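PDB 2BNL: RsbT co-antagonist protein RsbRA, which regulates sigma-B activity in response to salt and heat stress as part of the stressosome, and stimulates the RsbT kinase toward RsbS in vitro. Local coordinates for residues N16-L19 with Q20-T23; D39-Y42 with E43-K47; N61-E64 with S65-E69; K82-A85 with T86-E90. All coordinates share one frame; numbering follows the deposited sequence.

Contact 1 of 4, residues N16-L19 with Q20-T23; sequences NELL and QLWT
Two turns of helix 15-30, in the non-heme globin domain at the N-terminus of RsbRA, bring Leu19 and Thr23 together. Leu19 O is gripped twice by Thr23. The hydroxyl OG1 of Thr23 donates to Leu19 O at 2.7 Å, and Thr23 N donates to the same Leu19 O at 2.9 Å. The two donors come from opposite faces of the carbonyl plane. OG1 reaches this oxygen because it lies beside the backbone N of its own residue, anti to the carbonyl carbon (chi1 -63°). The side chains of Leu19 and Thr23 lie side by side and point the same way. A valine in place of Thr23 would probably leave Leu19 O with the backbone N-H as its one donor from this pair.

Another face of the helix is apolar. Leu18 CB sits 4.2 Å from the centroid of the Trp22 six-membered ring, 6° off the ring normal, a CH-pi contact over the face. Leu18 CD2 meets Leu21 CD2 at 4.1 Å. Trp22 also stacks with Phe91, and its NE1 has a hydrogen-bond partner beyond this helix turn. Leu19 packs on Glu43 and Ile50 of helix 39-54. The buried threonine thus turns its hydroxyl back onto its own helix, which satisfies a polar group inside the fold without a charged partner.

Contact 2 of 4, residues D39-Y42 with E43-K47; sequences DQVY and ENISK
Tyr42 O accepts two hydrogen bonds from Ser46. Ser46 OG lies 3.0 Å from Tyr42 O, and Ser46 N also donates to it. The hydroxyl makes an i to i+4 side-chain-to-backbone bond near the start of helix 39-54.

The exposed side carries a second polar group. Gln40 NE2 donates to Asn44 OD1 at 2.8 Å, with an N-H...O angle of 162°. The acceptor lies close to the plane of the Gln40 amide, but NE2 stands above the plane of the Asn44 amide. The two amide planes are 47° apart. Gln40 NE2 also makes a weak bond to Glu43 OE2 at 3.2 Å. The bend of the Gln40 chain at chi2 (71°) turns its amide forward along the helix, toward these two acceptors in the next turn. An alanine in place of Asn44 would probably cost Gln40 NE2 the stronger of its two bonds here, leaving the weak one to Glu43 and the amide freer to turn.

On the apolar side, Ile45 CD1 touches Val41 CG1 and Tyr42 CD1, each at 4.3 Å. Tyr42 OH bonds to Leu37 N, just before the helix. Tyr42 packs on Lys27 and Ser30 of helix 15-30, and Ser46 on Leu26 of the same helix. Asn44 and Ile45 touch Arg73 of helix 64-76, and Val41 and Ile45 also touch Ile77 in the loop beyond it. Helix 39-54 therefore lies against helices 15-30 and 64-76.

Contact 3 of 4, residues N61-E64 with S65-E69; sequences NAAE and SQISE
Ala63 and Ile67 meet at the N-terminus of helix 64-76 in this globin-like domain, where Ala63 is the N-cap residue. Ile67 N donates to Ala63 O at 2.8 Å. The bond is nearly straight, with an N-H...O angle of 172°, and the donor lies almost in line with the C=O bond. The side chains follow the same pairing. Ala63 CB touches Ile67 CD1 at 4.1 Å, and Ile67 CG1 comes within 3.3 Å of Ala63 O. With chi1 at -71°, the CG1 branch is set opposite the Ile67 carbonyl carbon, and this directs it to the N-cap residue. One residue on, Ser68 N donates to Glu64 O at 3.1 Å.

The chain enters the helix through a type I beta turn from Asn61 to Glu64. Glu64 N closes this turn on Asn61 O. An alanine at the N-cap has no side-chain oxygen to offer to the first N-H groups of the helix. Part of that task falls to a water, which also ties the turn to the helix.

Farther out, Ala63 packs on Ile52 of helix 39-54 and on Leu55 and Ser56 after it. Ile67 also touches Ile52. It reaches Glu126, Ile127 and Gln130 of helix 109-135. Ala63 and Ile67 thus join the helix start to helix 39-54, and Ile67 also joins it to helix 109-135. The water donates to Ala62 O at 2.7 Å and to Gln66 OE1 at 2.8 Å, and accepts from Ser65 N at 3.0 Å.

Contact 4 of 4, residues K82-A85 with T86-E90; sequences KFLA and TALAE
Residues Lys82 to Glu90 form regular alpha-helix, in which Leu88 N donates to Leu84 O at 2.9 Å and Ala89 N to Ala85 O at 3.2 Å. The backbone oxygen of Lys82 has two donors, both from Thr86. Thr86 OG1 donates to Lys82 O at 2.6 Å, and Thr86 N donates to it at 2.9 Å. They arrive from opposite faces of the carbonyl plane. A chi1 of -51° at Thr86 swings the hydroxyl toward the preceding turn. The methyl CG2 is then the branch anti to the backbone N.

This stretch is the first half of helix 81-100, a helix of the globin-like N-terminal domain that packs on helices 15-30 and 109-135. Leu84 and Leu88 are one turn apart, and their side chains cross at an angle. Leu84 CD1 meets Leu88 CG at 4.1 Å. Leu84 also packs on Ile127 and Tyr131 of helix 109-135, and Leu88 packs on Asn124 there. Phe83 and Ala87 both lie against Leu29 of helix 15-30. The small Ala87 CB sits 3.3 Å from Phe83 O.

The amine of Lys82 lies at the dimer interface. Its NZ forms a salt bridge with Glu126 of the second subunit and a hydrogen bond with Thr125 of the second subunit. Ala85 packs on the same Thr125 of that subunit.

How the contacts relate
The four contacts follow one another along the chain, all within the globin-like N-terminal domain. Contact 1 lies on helix 15-30, contact 2 on helix 39-54, contact 3 at the start of helix 64-76 and contact 4 on helix 81-100. Contacts 1 and 2 touch, with centres about 10 Å apart, and Thr23 OG1 makes a weak hydrogen bond to Ser46 OG between them. Contact 4 lies with its centre about 15 Å from each of these two, with nearest atoms about 5 Å away. Contact 3 is more remote, about 18 to 21 Å from the others by centres. Of the four, contact 4 alone meets the second subunit, so it ties this subunit's helices to that partner.

Contact 1 of 4, residues N16-L19 with Q20-T23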
loop_
_atom_site.group_PDB
_atom_site.type_symbol
_atom_site.label_atom_id
_atom_site.label_comp_id
_atom_site.label_asym_id
_atom_site.label_seq_id
_atom_site.Cartn_x
_atom_site.Cartn_y
_atom_site.Cartn_z
ATOM N N ASN A 16 -6.166 -3.327 -23.095
ATOM C CA ASN A 16 -6.012 -1.984 -23.733
ATOM C C ASN A 16 -6.703 -0.897 -22.951
ATOM O O ASN A 16 -6.141 0.200 -22.781
ATOM C CB ASN A 16 -6.373 -2.052 -25.242
ATOM C CG ASN A 16 -5.260 -2.878 -26.081
ATOM O OD1 ASN A 16 -4.030 -2.986 -25.653
ATOM N ND2 ASN A 16 -5.670 -3.470 -27.201
ATOM N N GLU A 17 -7.894 -1.188 -22.441
ATOM C CA GLU A 17 -8.639 -0.242 -21.629
ATOM C C GLU A 17 -7.881 0.122 -20.352
ATOM O O GLU A 17 -7.813 1.281 -19.929
ATOM C CB GLU A 17 -9.993 -0.798 -21.144
ATOM C CG GLU A 17 -11.108 -0.786 -22.131
ATOM C CD GLU A 17 -12.598 -0.669 -21.447
ATOM O OE1 GLU A 17 -12.758 -0.723 -20.150
ATOM O OE2 GLU A 17 -13.610 -0.501 -22.263
ATOM N N LEU A 18 -7.359 -0.904 -19.658
ATOM C CA LEU A 18 -6.636 -0.644 -18.438
ATOM C C LEU A 18 -5.356 0.149 -18.653
ATOM O O LEU A 18 -5.034 0.974 -17.877
ATOM C CB LEU A 18 -6.371 -1.956 -17.690
ATOM C CG LEU A 18 -7.639 -2.634 -17.182
ATOM C CD1 LEU A 18 -7.377 -4.066 -16.476
ATOM C CD2 LEU A 18 -8.309 -1.721 -16.114
ATOM N N LEU A 19 -4.652 -0.122 -19.714
ATOM C CA LEU A 19 -3.440 0.525 -20.047
ATOM C C LEU A 19 -3.755 2.063 -20.159
ATOM O O LEU A 19 -2.984 2.868 -19.683
ATOM C CB LEU A 19 -2.779 -0.074 -21.289
ATOM C CG LEU A 19 -1.630 0.697 -22.092
ATOM C CD1 LEU A 19 -0.186 0.879 -21.484
ATOM C CD2 LEU A 19 -1.366 0.166 -23.463
ATOM N N GLN A 20 -4.831 2.376 -20.883
ATOM C CA GLN A 20 -5.233 3.787 -21.071
ATOM C C GLN A 20 -5.627 4.415 -19.738
ATOM O O GLN A 20 -5.242 5.512 -19.426
ATOM C CB GLN A 20 -6.381 3.830 -22.114
ATOM C CG GLN A 20 -7.061 5.243 -22.290
ATOM C CD GLN A 20 -6.100 6.342 -22.804
ATOM O OE1 GLN A 20 -4.905 6.061 -23.123
ATOM N NE2 GLN A 20 -6.627 7.644 -22.885
ATOM N N LEU A 21 -6.420 3.704 -18.952
ATOM C CA LEU A 21 -6.842 4.187 -17.659
ATOM C C LEU A 21 -5.648 4.524 -16.711
ATOM O O LEU A 21 -5.619 5.556 -16.080
ATOM C CB LEU A 21 -7.718 3.102 -17.027
ATOM C CG LEU A 21 -8.418 3.442 -15.752
ATOM C CD1 LEU A 21 -9.585 4.445 -16.043
ATOM C CD2 LEU A 21 -8.985 2.183 -15.103
ATOM N N TRP A 22 -4.733 3.584 -16.604
ATOM C CA TRP A 22 -3.558 3.717 -15.791
ATOM C C TRP A 22 -2.568 4.735 -16.312
ATOM O O TRP A 22 -1.977 5.432 -15.531
ATOM C CB TRP A 22 -2.940 2.327 -15.528
ATOM C CG TRP A 22 -3.841 1.525 -14.723
ATOM C CD1 TRP A 22 -4.912 1.952 -14.035
ATOM C CD2 TRP A 22 -3.816 0.091 -14.572
ATOM N NE1 TRP A 22 -5.520 0.886 -13.409
ATOM C CE2 TRP A 22 -4.848 -0.253 -13.711
ATOM C CE3 TRP A 22 -2.999 -0.920 -15.089
ATOM C CZ2 TRP A 22 -5.114 -1.581 -13.347
ATOM C CZ3 TRP A 22 -3.275 -2.223 -14.713
ATOM C CH2 TRP A 22 -4.311 -2.517 -13.859
ATOM N N THR A 23 -2.429 4.845 -17.640
ATOM C CA THR A 23 -1.598 5.867 -18.230
ATOM C C THR A 23 -2.159 7.242 -17.870
ATOM O O THR A 23 -1.448 8.145 -17.488
ATOM C CB THR A 23 -1.457 5.635 -19.784
ATOM O OG1 THR A 23 -0.794 4.382 -19.994
ATOM C CG2 THR A 23 -0.548 6.756 -20.356
#

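Contact 2 of 4, residues D39-Y42 with E43-K47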
loop_
_atom_site.group_PDB
_atom_site.type_symbol
_atom_site.label_atom_id
_atom_site.label_comp_id
_atom_site.label_asym_id
_atom_site.label_seq_id
_atom_site.Cartn_x
_atom_site.Cartn_y
_atom_site.Cartn_z
ATOM N N ASP A 39 4.169 11.142 -22.431
ATOM C CA ASP A 39 3.126 10.114 -22.528
ATOM C C ASP A 39 3.645 8.695 -22.663
ATOM O O ASP A 39 3.098 7.799 -21.998
ATOM C CB ASP A 39 2.162 10.428 -23.619
ATOM C CG ASP A 39 1.292 11.692 -23.275
ATOM O OD1 ASP A 39 1.438 12.295 -22.162
ATOM O OD2 ASP A 39 0.503 12.119 -24.153
ATOM N N GLN A 40 4.620 8.480 -23.590
ATOM C CA GLN A 40 5.219 7.191 -23.766
ATOM C C GLN A 40 5.891 6.626 -22.509
ATOM O O GLN A 40 5.824 5.451 -22.320
ATOM C CB GLN A 40 6.191 7.176 -24.936
ATOM C CG GLN A 40 6.554 5.785 -25.320
ATOM C CD GLN A 40 5.375 5.065 -25.999
ATOM O OE1 GLN A 40 4.889 5.554 -26.974
ATOM N NE2 GLN A 40 4.931 3.895 -25.461
ATOM N N VAL A 41 6.557 7.454 -21.686
ATOM C CA VAL A 41 7.180 6.983 -20.476
ATOM C C VAL A 41 6.090 6.432 -19.569
ATOM O O VAL A 41 6.206 5.327 -19.039
ATOM C CB VAL A 41 8.023 8.068 -19.780
ATOM C CG1 VAL A 41 8.340 7.721 -18.444
ATOM C CG2 VAL A 41 9.326 8.230 -20.555
ATOM N N TYR A 42 4.994 7.161 -19.450
ATOM C CA TYR A 42 3.920 6.677 -18.520
ATOM C C TYR A 42 3.205 5.480 -19.074
ATOM O O TYR A 42 2.896 4.499 -18.292
ATOM C CB TYR A 42 2.977 7.843 -18.158
ATOM C CG TYR A 42 3.634 9.014 -17.453
ATOM C CD1 TYR A 42 4.340 8.846 -16.276
ATOM C CD2 TYR A 42 3.552 10.308 -17.944
ATOM C CE1 TYR A 42 4.942 9.897 -15.576
ATOM C CE2 TYR A 42 4.172 11.351 -17.243
ATOM C CZ TYR A 42 4.861 11.128 -16.077
ATOM O OH TYR A 42 5.485 12.173 -15.440
ATOM N N GLU A 43 2.970 5.474 -20.397
ATOM C CA GLU A 43 2.424 4.283 -21.032
ATOM C C GLU A 43 3.289 3.014 -20.798
ATOM O O GLU A 43 2.792 1.963 -20.521
ATOM C CB GLU A 43 2.155 4.539 -22.522
ATOM C CG GLU A 43 1.584 3.346 -23.238
ATOM C CD GLU A 43 1.471 3.519 -24.761
ATOM O OE1 GLU A 43 1.001 4.597 -25.157
ATOM O OE2 GLU A 43 1.951 2.617 -25.536
ATOM N N ASN A 44 4.575 3.175 -20.913
ATOM C CA ASN A 44 5.511 2.094 -20.752
ATOM C C ASN A 44 5.518 1.565 -19.316
ATOM O O ASN A 44 5.678 0.394 -19.082
ATOM C CB ASN A 44 6.911 2.510 -21.178
ATOM C CG ASN A 44 7.101 2.567 -22.656
ATOM O OD1 ASN A 44 6.199 2.368 -23.455
ATOM N ND2 ASN A 44 8.285 2.953 -23.032
ATOM N N ILE A 45 5.390 2.461 -18.366
ATOM C CA ILE A 45 5.150 2.044 -16.973
ATOM C C ILE A 45 3.872 1.238 -16.754
ATOM O O ILE A 45 3.927 0.183 -16.112
ATOM C CB ILE A 45 5.124 3.265 -15.994
ATOM C CG1 ILE A 45 6.503 3.897 -15.918
ATOM C CG2 ILE A 45 4.608 2.819 -14.637
ATOM C CD1 ILE A 45 6.484 5.270 -15.406
ATOM N N SER A 46 2.752 1.700 -17.318
ATOM C CA SER A 46 1.499 0.972 -17.231
ATOM C C SER A 46 1.611 -0.370 -17.883
ATOM O O SER A 46 1.046 -1.313 -17.366
ATOM C CB SER A 46 0.383 1.777 -17.841
ATOM O OG SER A 46 0.503 3.061 -17.235
ATOM N N LYS A 47 2.273 -0.433 -19.036
ATOM C CA LYS A 47 2.433 -1.691 -19.747
ATOM C C LYS A 47 3.326 -2.672 -18.961
ATOM O O LYS A 47 3.003 -3.859 -18.928
ATOM C CB LYS A 47 2.909 -1.458 -21.226
ATOM C CG LYS A 47 3.292 -2.755 -21.952
ATOM C CD LYS A 47 2.158 -3.716 -22.094
ATOM C CE LYS A 47 2.502 -4.947 -23.129
ATOM N NZ LYS A 47 1.759 -6.160 -22.732
#

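Contact 3 of 4, residues N61-E64 with S65-E69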
loop_
_atom_site.group_PDB
_atom_site.type_symbol
_atom_site.label_atom_id
_atom_site.label_comp_id
_atom_site.label_asym_id
_atom_site.label_seq_id
_atom_site.Cartn_x
_atom_site.Cartn_y
_atom_site.Cartn_z
ATOM N N ASN A 61 5.873 -14.045 -7.045
ATOM C CA ASN A 61 7.188 -14.634 -7.257
ATOM C C ASN A 61 7.625 -14.785 -8.709
ATOM O O ASN A 61 8.838 -14.601 -9.002
ATOM C CB ASN A 61 7.218 -15.960 -6.547
ATOM C CG ASN A 61 7.131 -15.750 -5.003
ATOM O OD1 ASN A 61 6.170 -16.185 -4.364
ATOM N ND2 ASN A 61 8.010 -14.905 -4.482
ATOM N N ALA A 62 6.688 -15.112 -9.597
ATOM C CA ALA A 62 7.072 -15.355 -11.003
ATOM C C ALA A 62 7.596 -14.066 -11.697
ATOM O O ALA A 62 8.481 -14.101 -12.568
ATOM C CB ALA A 62 5.890 -15.952 -11.781
ATOM N N ALA A 63 7.082 -12.948 -11.254
ATOM C CA ALA A 63 7.419 -11.623 -11.826
ATOM C C ALA A 63 8.576 -10.919 -11.098
ATOM O O ALA A 63 8.778 -9.759 -11.288
ATOM C CB ALA A 63 6.217 -10.746 -11.839
ATOM N N GLU A 64 9.384 -11.666 -10.357
ATOM C CA GLU A 64 10.574 -11.138 -9.634
ATOM C C GLU A 64 11.427 -10.150 -10.427
ATOM O O GLU A 64 11.723 -9.069 -9.952
ATOM C CB GLU A 64 11.482 -12.328 -9.182
ATOM C CG GLU A 64 12.700 -11.856 -8.470
ATOM C CD GLU A 64 13.553 -13.031 -7.942
ATOM O OE1 GLU A 64 12.985 -14.084 -7.523
ATOM O OE2 GLU A 64 14.788 -12.898 -7.950
ATOM N N SER A 65 11.901 -10.592 -11.563
ATOM C CA SER A 65 12.762 -9.831 -12.397
ATOM C C SER A 65 12.034 -8.566 -13.009
ATOM O O SER A 65 12.593 -7.443 -13.001
ATOM C CB SER A 65 13.488 -10.750 -13.409
ATOM O OG SER A 65 12.808 -10.739 -14.662
ATOM N N GLN A 66 10.787 -8.754 -13.439
ATOM C CA GLN A 66 9.994 -7.701 -14.000
ATOM C C GLN A 66 9.726 -6.609 -12.927
ATOM O O GLN A 66 9.735 -5.379 -13.238
ATOM C CB GLN A 66 8.733 -8.263 -14.555
ATOM C CG GLN A 66 8.889 -9.136 -15.886
ATOM C CD GLN A 66 9.295 -10.578 -15.610
ATOM O OE1 GLN A 66 9.377 -10.988 -14.450
ATOM N NE2 GLN A 66 9.502 -11.372 -16.703
ATOM N N ILE A 67 9.384 -7.072 -11.703
ATOM C CA ILE A 67 9.212 -6.239 -10.541
ATOM C C ILE A 67 10.420 -5.390 -10.262
ATOM O O ILE A 67 10.319 -4.204 -9.967
ATOM C CB ILE A 67 8.709 -7.065 -9.278
ATOM C CG1 ILE A 67 7.256 -7.448 -9.540
ATOM C CG2 ILE A 67 8.699 -6.176 -8.050
ATOM C CD1 ILE A 67 6.588 -8.410 -8.476
ATOM N N SER A 68 11.554 -6.034 -10.247
ATOM C CA SER A 68 12.784 -5.383 -9.872
ATOM C C SER A 68 13.152 -4.315 -10.917
ATOM O O SER A 68 13.599 -3.181 -10.545
ATOM C CB SER A 68 13.889 -6.437 -9.781
ATOM O OG SER A 68 15.116 -5.871 -9.960
ATOM N N GLU A 69 13.008 -4.664 -12.178
ATOM C CA GLU A 69 13.190 -3.705 -13.268
ATOM C C GLU A 69 12.241 -2.511 -13.234
ATOM O O GLU A 69 12.677 -1.349 -13.498
ATOM C CB GLU A 69 13.074 -4.365 -14.608
ATOM C CG GLU A 69 13.819 -3.518 -15.644
ATOM C CD GLU A 69 15.388 -3.783 -15.817
ATOM O OE1 GLU A 69 16.305 -3.530 -14.932
ATOM O OE2 GLU A 69 15.707 -4.245 -16.971
HETATM O O HOH W 1 10.843 -12.976 -13.103
#

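Contact 4 of 4, residues K82-A85 with T86-E90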
loop_
_atom_site.group_PDB
_atom_site.type_symbol
_atom_site.label_atom_id
_atom_site.label_comp_id
_atom_site.label_asym_id
_atom_site.label_seq_id
_atom_site.Cartn_x
_atom_site.Cartn_y
_atom_site.Cartn_z
ATOM N N LYS A 82 6.469 7.974 -2.609
ATOM C CA LYS A 82 5.146 8.606 -2.365
ATOM C C LYS A 82 4.305 8.549 -3.655
ATOM O O LYS A 82 3.137 8.180 -3.641
ATOM C CB LYS A 82 5.330 10.093 -1.877
ATOM C CG LYS A 82 4.029 10.741 -1.599
ATOM C CD LYS A 82 3.458 10.258 -0.220
ATOM C CE LYS A 82 2.090 10.951 0.256
ATOM N NZ LYS A 82 1.483 10.749 1.720
ATOM N N PHE A 83 4.874 9.044 -4.777
ATOM C CA PHE A 83 4.218 9.059 -6.089
ATOM C C PHE A 83 3.868 7.639 -6.541
ATOM O O PHE A 83 2.735 7.331 -6.966
ATOM C CB PHE A 83 5.193 9.660 -7.163
ATOM C CG PHE A 83 4.584 9.742 -8.528
ATOM C CD1 PHE A 83 3.915 10.883 -8.923
ATOM C CD2 PHE A 83 4.576 8.685 -9.349
ATOM C CE1 PHE A 83 3.267 10.930 -10.237
ATOM C CE2 PHE A 83 4.025 8.734 -10.660
ATOM C CZ PHE A 83 3.319 9.872 -11.077
ATOM N N LEU A 84 4.844 6.763 -6.450
ATOM C CA LEU A 84 4.614 5.393 -6.831
ATOM C C LEU A 84 3.500 4.754 -6.039
ATOM O O LEU A 84 2.617 4.142 -6.644
ATOM C CB LEU A 84 5.923 4.590 -6.763
ATOM C CG LEU A 84 5.769 3.096 -7.113
ATOM C CD1 LEU A 84 5.367 2.988 -8.552
ATOM C CD2 LEU A 84 7.046 2.487 -6.936
ATOM N N ALA A 85 3.546 4.883 -4.707
ATOM C CA ALA A 85 2.548 4.244 -3.854
ATOM C C ALA A 85 1.178 4.895 -4.055
ATOM O O ALA A 85 0.195 4.248 -4.112
ATOM C CB ALA A 85 2.994 4.325 -2.405
ATOM N N THR A 86 1.116 6.193 -4.315
ATOM C CA THR A 86 -0.157 6.820 -4.637
ATOM C C THR A 86 -0.726 6.310 -5.939
ATOM O O THR A 86 -1.905 6.017 -5.988
ATOM C CB THR A 86 -0.000 8.377 -4.632
ATOM O OG1 THR A 86 0.624 8.770 -3.395
ATOM C CG2 THR A 86 -1.360 9.136 -4.907
ATOM N N ALA A 87 0.103 6.208 -6.991
ATOM C CA ALA A 87 -0.280 5.682 -8.257
ATOM C C ALA A 87 -0.815 4.286 -8.232
ATOM O O ALA A 87 -1.878 3.957 -8.775
ATOM C CB ALA A 87 0.890 5.740 -9.257
ATOM N N LEU A 88 -0.052 3.410 -7.626
ATOM C CA LEU A 88 -0.518 2.026 -7.517
ATOM C C LEU A 88 -1.878 1.899 -6.779
ATOM O O LEU A 88 -2.700 1.031 -7.179
ATOM C CB LEU A 88 0.554 1.154 -6.886
ATOM C CG LEU A 88 1.843 1.053 -7.646
ATOM C CD1 LEU A 88 2.715 -0.159 -7.233
ATOM C CD2 LEU A 88 1.585 0.918 -9.160
ATOM N N ALA A 89 -2.041 2.632 -5.689
ATOM C CA ALA A 89 -3.358 2.715 -4.918
ATOM C C ALA A 89 -4.518 3.132 -5.851
ATOM O O ALA A 89 -5.571 2.494 -5.923
ATOM C CB ALA A 89 -3.232 3.624 -3.724
ATOM N N GLU A 90 -4.278 4.181 -6.648
ATOM C CA GLU A 90 -5.261 4.620 -7.614
ATOM C C GLU A 90 -5.498 3.621 -8.745
ATOM O O GLU A 90 -6.628 3.539 -9.212
ATOM C CB GLU A 90 -4.840 6.008 -8.262
ATOM C CG GLU A 90 -5.224 7.177 -7.619
ATOM C CD GLU A 90 -6.722 7.162 -7.190
ATOM O OE1 GLU A 90 -7.637 7.212 -8.043
ATOM O OE2 GLU A 90 -6.932 7.034 -5.958
#